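Local coordinates for protein alpha-galactosidase (Umbelopsis vinacea, PDB 3A5V) that hydrolyses terminal alpha-galactosidic bonds, releasing galactose, as a tetrameric, N-glycosylated glycoside hydrolase of family 27, at residues L43-V48 against E289-N294; T275-T278 against I284-N287. All coordinates share one frame; numbering follows the deposited sequence.

Contact 1 of 2, residues L43-V48 against E289-N294; sequences LGYNYV and EVIAVN
Ile291 reaches out of helix 288-294 and meets the turn that leads from helix 40-43 into strand 47-49 through its two methyl ends. Its CD1 lies 4.0 Å from Leu43 CB and 4.1 Å from Tyr45 CE1, while the other branch, CG2, rests 3.8 Å from the backbone O of Leu43. The isoleucine torsions explain this split: chi1 of -65° sets CG1 anti to the carbonyl carbon and CG2 anti to the backbone N, and the extended chi2 (164°) carries CD1 on to Leu43 and Tyr45. No hydrogen bond crosses here; the contact is small and apolar. Gly44 closes helix 40-43 in a Schellman motif; at its positive phi (129°) a CB would be jammed against the carbonyl O of Leu43, which by itself calls for glycine. Tyr45 follows as the centre of an inverse gamma turn. The chain thereby passes from a helix into a parallel strand of the TIM barrel, and helix 288-294 packs where strands 11-14 and 47-49 begin. Further out, the Tyr45 hydroxyl is hydrogen-bonded to Ile285 O and to the hydroxyl of Tyr258 from helix 251-263, which pins the far end of the ring. Met11 and Tyr258 also pack on Ile291, while Glu289 forms a salt bridge with Arg361.

Contact 2 of 2, residues T275-T278 against I284-N287; sequences TNIT and IIMN. With NAG (2-acetamido-2-deoxy-beta-D-glucopyranose), chain C.
Ile277 is the residue of the 275-278 loop that meets the C-terminal end of helix 279-285 and the residue after it. Thr275, at the start, ties its OG1 to Asp273 by a hydrogen bond. Asn276 carries an N-linked glycan: its ND2 is bonded covalently to C1 of the N-acetylglucosamine at 1.4 Å, in the sequon Asn276-Ile277-Thr278. The asparagine amide, with CG anti to the backbone N (chi1 -173°), carries the sugar on the side remote from Ile285 and Met286. Ile277 comes next; its CG2 lies 4.5 Å from CD1 of Ile285, the last helical residue, and its CD1 4.0 Å from CE of Met286, the one after. This loop follows strand 268-270, the eighth strand of the TIM barrel, and Ile277, just before the helix, meets side chains at its far end, bridging its length. Met286 spans the distance because its chain is extended beyond CG (chi2 -174°, chi3 179°), bringing CE tip to tip with Ile277 CD1, the two chains crossing at a slant. Leu40 of helix 40-43 packs against Ile277, Ile285 and Met286 alike. Thr278 then serves as N-cap of helix 279-285, its OG1 accepting a hydrogen bond from the backbone N of Thr281.

Overall arrangement
The centres of the two contacts lie about 12 Å apart, on one side of the chain's centre and within the TIM-barrel domain. In chain order, 43-48 comes first, then, over 200 residues later, both segments of contact 2, and finally 289-294; helices 279-285 and 288-294 follow each other directly, with Asn287 as N-cap of the second. Besides the shared Tyr45-Ile285 link, the contacts touch by packing: Leu43 CD1 lies 3.6 Å from Met286 CB, and Ile291 CD1 3.8 Å from Ile285 O. Helix 40-43 and the turn after it thus meet the last two helices of the barrel domain, joining early and late parts of its chain.

Contact 1 of 2, residues L43-V48 against E289-N294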
loop_
_atom_site.group_PDB
_atom_site.type_symbol
_atom_site.label_atom_id
_atom_site.label_comp_id
_atom_site.label_asym_id
_atom_site.label_seq_id
_atom_site.Cartn_x
_atom_site.Cartn_y
_atom_site.Cartn_z
ATOM N N LEU A 43 -16.512 10.904 -39.556
ATOM C CA LEU A 43 -15.975 11.736 -38.464
ATOM C C LEU A 43 -14.753 11.102 -37.783
ATOM O O LEU A 43 -13.974 11.794 -37.124
ATOM C CB LEU A 43 -17.065 12.059 -37.444
ATOM C CG LEU A 43 -18.141 13.035 -37.941
ATOM C CD1 LEU A 43 -19.401 12.920 -37.093
ATOM C CD2 LEU A 43 -17.650 14.474 -37.962
ATOM N N GLY A 44 -14.586 9.789 -37.950
ATOM C CA GLY A 44 -13.445 9.075 -37.372
ATOM C C GLY A 44 -13.799 7.840 -36.568
ATOM O O GLY A 44 -12.911 7.059 -36.249
ATOM N N TYR A 45 -15.085 7.654 -36.235
ATOM C CA TYR A 45 -15.497 6.500 -35.422
ATOM C C TYR A 45 -15.605 5.268 -36.322
ATOM O O TYR A 45 -16.679 4.978 -36.876
ATOM C CB TYR A 45 -16.851 6.727 -34.742
ATOM C CG TYR A 45 -16.993 7.973 -33.876
ATOM C CD1 TYR A 45 -17.424 9.182 -34.428
ATOM C CD2 TYR A 45 -16.773 7.915 -32.495
ATOM C CE1 TYR A 45 -17.612 10.327 -33.630
ATOM C CE2 TYR A 45 -16.945 9.063 -31.675
ATOM C CZ TYR A 45 -17.370 10.250 -32.245
ATOM O OH TYR A 45 -17.553 11.368 -31.454
ATOM N N ASN A 46 -14.503 4.547 -36.456
ATOM C CA ASN A 46 -14.412 3.519 -37.480
ATOM C C ASN A 46 -14.322 2.098 -36.944
ATOM O O ASN A 46 -14.464 1.156 -37.721
ATOM C CB ASN A 46 -13.303 3.842 -38.506
ATOM C CG ASN A 46 -11.886 3.670 -37.935
ATOM O OD1 ASN A 46 -10.986 3.143 -38.614
ATOM N ND2 ASN A 46 -11.695 4.064 -36.696
ATOM N N TYR A 47 -14.101 1.932 -35.624
ATOM C CA TYR A 47 -14.070 0.587 -35.033
ATOM C C TYR A 47 -15.464 0.151 -34.538
ATOM O O TYR A 47 -16.133 0.888 -33.813
ATOM C CB TYR A 47 -13.042 0.495 -33.889
ATOM C CG TYR A 47 -11.585 0.473 -34.329
ATOM C CD1 TYR A 47 -10.989 -0.710 -34.783
ATOM C CD2 TYR A 47 -10.797 1.633 -34.252
ATOM C CE1 TYR A 47 -9.656 -0.732 -35.196
ATOM C CE2 TYR A 47 -9.471 1.633 -34.664
ATOM C CZ TYR A 47 -8.897 0.443 -35.117
ATOM O OH TYR A 47 -7.579 0.435 -35.493
ATOM N N VAL A 48 -15.895 -1.043 -34.942
ATOM C CA VAL A 48 -17.139 -1.652 -34.436
ATOM C C VAL A 48 -16.710 -2.822 -33.551
ATOM O O VAL A 48 -16.220 -3.848 -34.035
ATOM C CB VAL A 48 -18.089 -2.159 -35.579
ATOM C CG1 VAL A 48 -19.345 -2.882 -34.975
ATOM C CG2 VAL A 48 -18.519 -0.988 -36.505
ATOM N N GLU A 289 -14.568 20.066 -34.645
ATOM C CA GLU A 289 -13.531 20.878 -34.001
ATOM C C GLU A 289 -13.105 20.258 -32.661
ATOM O O GLU A 289 -11.939 20.313 -32.301
ATOM C CB GLU A 289 -14.013 22.325 -33.810
ATOM C CG GLU A 289 -14.395 23.018 -35.144
ATOM C CD GLU A 289 -14.522 24.532 -35.027
ATOM O OE1 GLU A 289 -13.911 25.138 -34.122
ATOM O OE2 GLU A 289 -15.243 25.131 -35.853
ATOM N N VAL A 290 -14.056 19.659 -31.948
ATOM C CA VAL A 290 -13.748 18.944 -30.697
ATOM C C VAL A 290 -12.996 17.635 -30.996
ATOM O O VAL A 290 -11.991 17.333 -30.356
ATOM C CB VAL A 290 -15.016 18.676 -29.863
ATOM C CG1 VAL A 290 -14.642 18.040 -28.496
ATOM C CG2 VAL A 290 -15.807 19.976 -29.646
ATOM N N ILE A 291 -13.469 16.875 -31.988
ATOM C CA ILE A 291 -12.763 15.669 -32.431
ATOM C C ILE A 291 -11.318 15.999 -32.833
ATOM O O ILE A 291 -10.398 15.271 -32.481
ATOM C CB ILE A 291 -13.525 14.943 -33.582
ATOM C CG1 ILE A 291 -14.879 14.412 -33.067
ATOM C CG2 ILE A 291 -12.654 13.809 -34.218
ATOM C CD1 ILE A 291 -15.862 14.044 -34.182
ATOM N N ALA A 292 -11.127 17.120 -33.535
ATOM C CA ALA A 292 -9.780 17.554 -33.926
ATOM C C ALA A 292 -8.841 17.796 -32.737
ATOM O O ALA A 292 -7.618 17.716 -32.876
ATOM C CB ALA A 292 -9.872 18.814 -34.808
ATOM N N VAL A 293 -9.400 18.119 -31.567
ATOM C CA VAL A 293 -8.556 18.239 -30.362
ATOM C C VAL A 293 -8.034 16.859 -29.943
ATOM O O VAL A 293 -6.841 16.693 -29.674
ATOM C CB VAL A 293 -9.323 18.916 -29.176
ATOM C CG1 VAL A 293 -8.549 18.736 -27.842
ATOM C CG2 VAL A 293 -9.573 20.394 -29.482
ATOM N N ASN A 294 -8.935 15.875 -29.889
ATOM C CA ASN A 294 -8.575 14.495 -29.542
ATOM C C ASN A 294 -7.566 13.918 -30.541
ATOM O O ASN A 294 -6.621 13.215 -30.167
ATOM C CB ASN A 294 -9.852 13.620 -29.469
ATOM C CG ASN A 294 -9.557 12.151 -29.086
ATOM O OD1 ASN A 294 -9.556 11.268 -29.940
ATOM N ND2 ASN A 294 -9.322 11.897 -27.791
#

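Contact 2 of 2, residues T275-T278 against I284-N287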
loop_
_atom_site.group_PDB
_atom_site.type_symbol
_atom_site.label_atom_id
_atom_site.label_comp_id
_atom_site.label_asym_id
_atom_site.label_seq_id
_atom_site.Cartn_x
_atom_site.Cartn_y
_atom_site.Cartn_z
ATOM N N THR A 275 -28.437 3.734 -33.601
ATOM C CA THR A 275 -29.545 3.535 -34.553
ATOM C C THR A 275 -30.636 4.609 -34.451
ATOM O O THR A 275 -31.495 4.721 -35.328
ATOM C CB THR A 275 -30.186 2.120 -34.440
ATOM O OG1 THR A 275 -30.775 1.956 -33.145
ATOM C CG2 THR A 275 -29.137 1.023 -34.701
ATOM N N ASN A 276 -30.609 5.383 -33.370
ATOM C CA ASN A 276 -31.533 6.496 -33.195
ATOM C C ASN A 276 -30.777 7.567 -32.417
ATOM O O ASN A 276 -30.751 7.552 -31.198
ATOM C CB ASN A 276 -32.809 6.040 -32.470
ATOM C CG ASN A 276 -33.880 7.126 -32.412
ATOM O OD1 ASN A 276 -33.611 8.305 -32.644
ATOM N ND2 ASN A 276 -35.107 6.717 -32.114
ATOM N N ILE A 277 -30.127 8.461 -33.155
ATOM C CA ILE A 277 -29.255 9.472 -32.574
ATOM C C ILE A 277 -30.019 10.792 -32.567
ATOM O O ILE A 277 -30.302 11.340 -33.633
ATOM C CB ILE A 277 -27.930 9.625 -33.383
ATOM C CG1 ILE A 277 -27.264 8.256 -33.644
ATOM C CG2 ILE A 277 -26.959 10.583 -32.668
ATOM C CD1 ILE A 277 -26.020 8.319 -34.565
ATOM N N THR A 278 -30.357 11.294 -31.377
ATOM C CA THR A 278 -31.081 12.568 -31.257
ATOM C C THR A 278 -30.169 13.744 -31.630
ATOM O O THR A 278 -28.937 13.626 -31.610
ATOM C CB THR A 278 -31.581 12.837 -29.816
ATOM O OG1 THR A 278 -30.444 12.940 -28.945
ATOM C CG2 THR A 278 -32.525 11.721 -29.328
ATOM N N ILE A 284 -23.124 16.841 -29.390
ATOM C CA ILE A 284 -21.968 16.459 -28.550
ATOM C C ILE A 284 -20.940 15.561 -29.278
ATOM O O ILE A 284 -19.724 15.751 -29.155
ATOM C CB ILE A 284 -22.422 15.777 -27.212
ATOM C CG1 ILE A 284 -23.404 16.673 -26.410
ATOM C CG2 ILE A 284 -21.188 15.348 -26.341
ATOM C CD1 ILE A 284 -22.857 18.087 -26.021
ATOM N N ILE A 285 -21.418 14.586 -30.047
ATOM C CA ILE A 285 -20.491 13.587 -30.604
ATOM C C ILE A 285 -20.070 13.849 -32.059
ATOM O O ILE A 285 -19.219 13.129 -32.593
ATOM C CB ILE A 285 -21.002 12.130 -30.419
ATOM C CG1 ILE A 285 -22.202 11.831 -31.346
ATOM C CG2 ILE A 285 -21.306 11.845 -28.899
ATOM C CD1 ILE A 285 -22.686 10.366 -31.308
ATOM N N MET A 286 -20.671 14.848 -32.708
ATOM C CA MET A 286 -20.362 15.080 -34.128
ATOM C C MET A 286 -19.760 16.444 -34.402
ATOM O O MET A 286 -19.917 16.992 -35.502
ATOM C CB MET A 286 -21.601 14.863 -35.025
ATOM C CG MET A 286 -22.235 13.471 -34.904
ATOM S SD MET A 286 -23.568 13.317 -36.135
ATOM C CE MET A 286 -24.135 11.639 -35.845
ATOM N N ASN A 287 -19.069 16.995 -33.412
ATOM C CA ASN A 287 -18.457 18.308 -33.577
ATOM C C ASN A 287 -17.017 18.108 -34.037
ATOM O O ASN A 287 -16.167 17.693 -33.253
ATOM C CB ASN A 287 -18.536 19.097 -32.256
ATOM C CG ASN A 287 -17.954 20.510 -32.369
ATOM O OD1 ASN A 287 -16.908 20.713 -32.987
ATOM N ND2 ASN A 287 -18.628 21.487 -31.755
HETATM C C1 NAG C . -36.022 7.828 -32.117
HETATM C C2 NAG C . -37.348 7.133 -32.460
HETATM C C3 NAG C . -38.591 7.966 -32.136
HETATM C C4 NAG C . -38.468 8.847 -30.882
HETATM C C5 NAG C . -37.060 9.475 -30.785
HETATM C C6 NAG C . -36.810 10.305 -29.524
HETATM C C7 NAG C . -37.848 5.680 -34.345
HETATM C C8 NAG C . -37.954 5.578 -35.834
HETATM N N2 NAG C . -37.402 6.836 -33.876
HETATM O O3 NAG C . -39.696 7.079 -32.036
HETATM O O4 NAG C . -39.486 9.836 -30.930
HETATM O O5 NAG C . -36.074 8.458 -30.850
HETATM O O6 NAG C . -36.690 9.467 -28.391
HETATM O O7 NAG C . -38.159 4.731 -33.631
#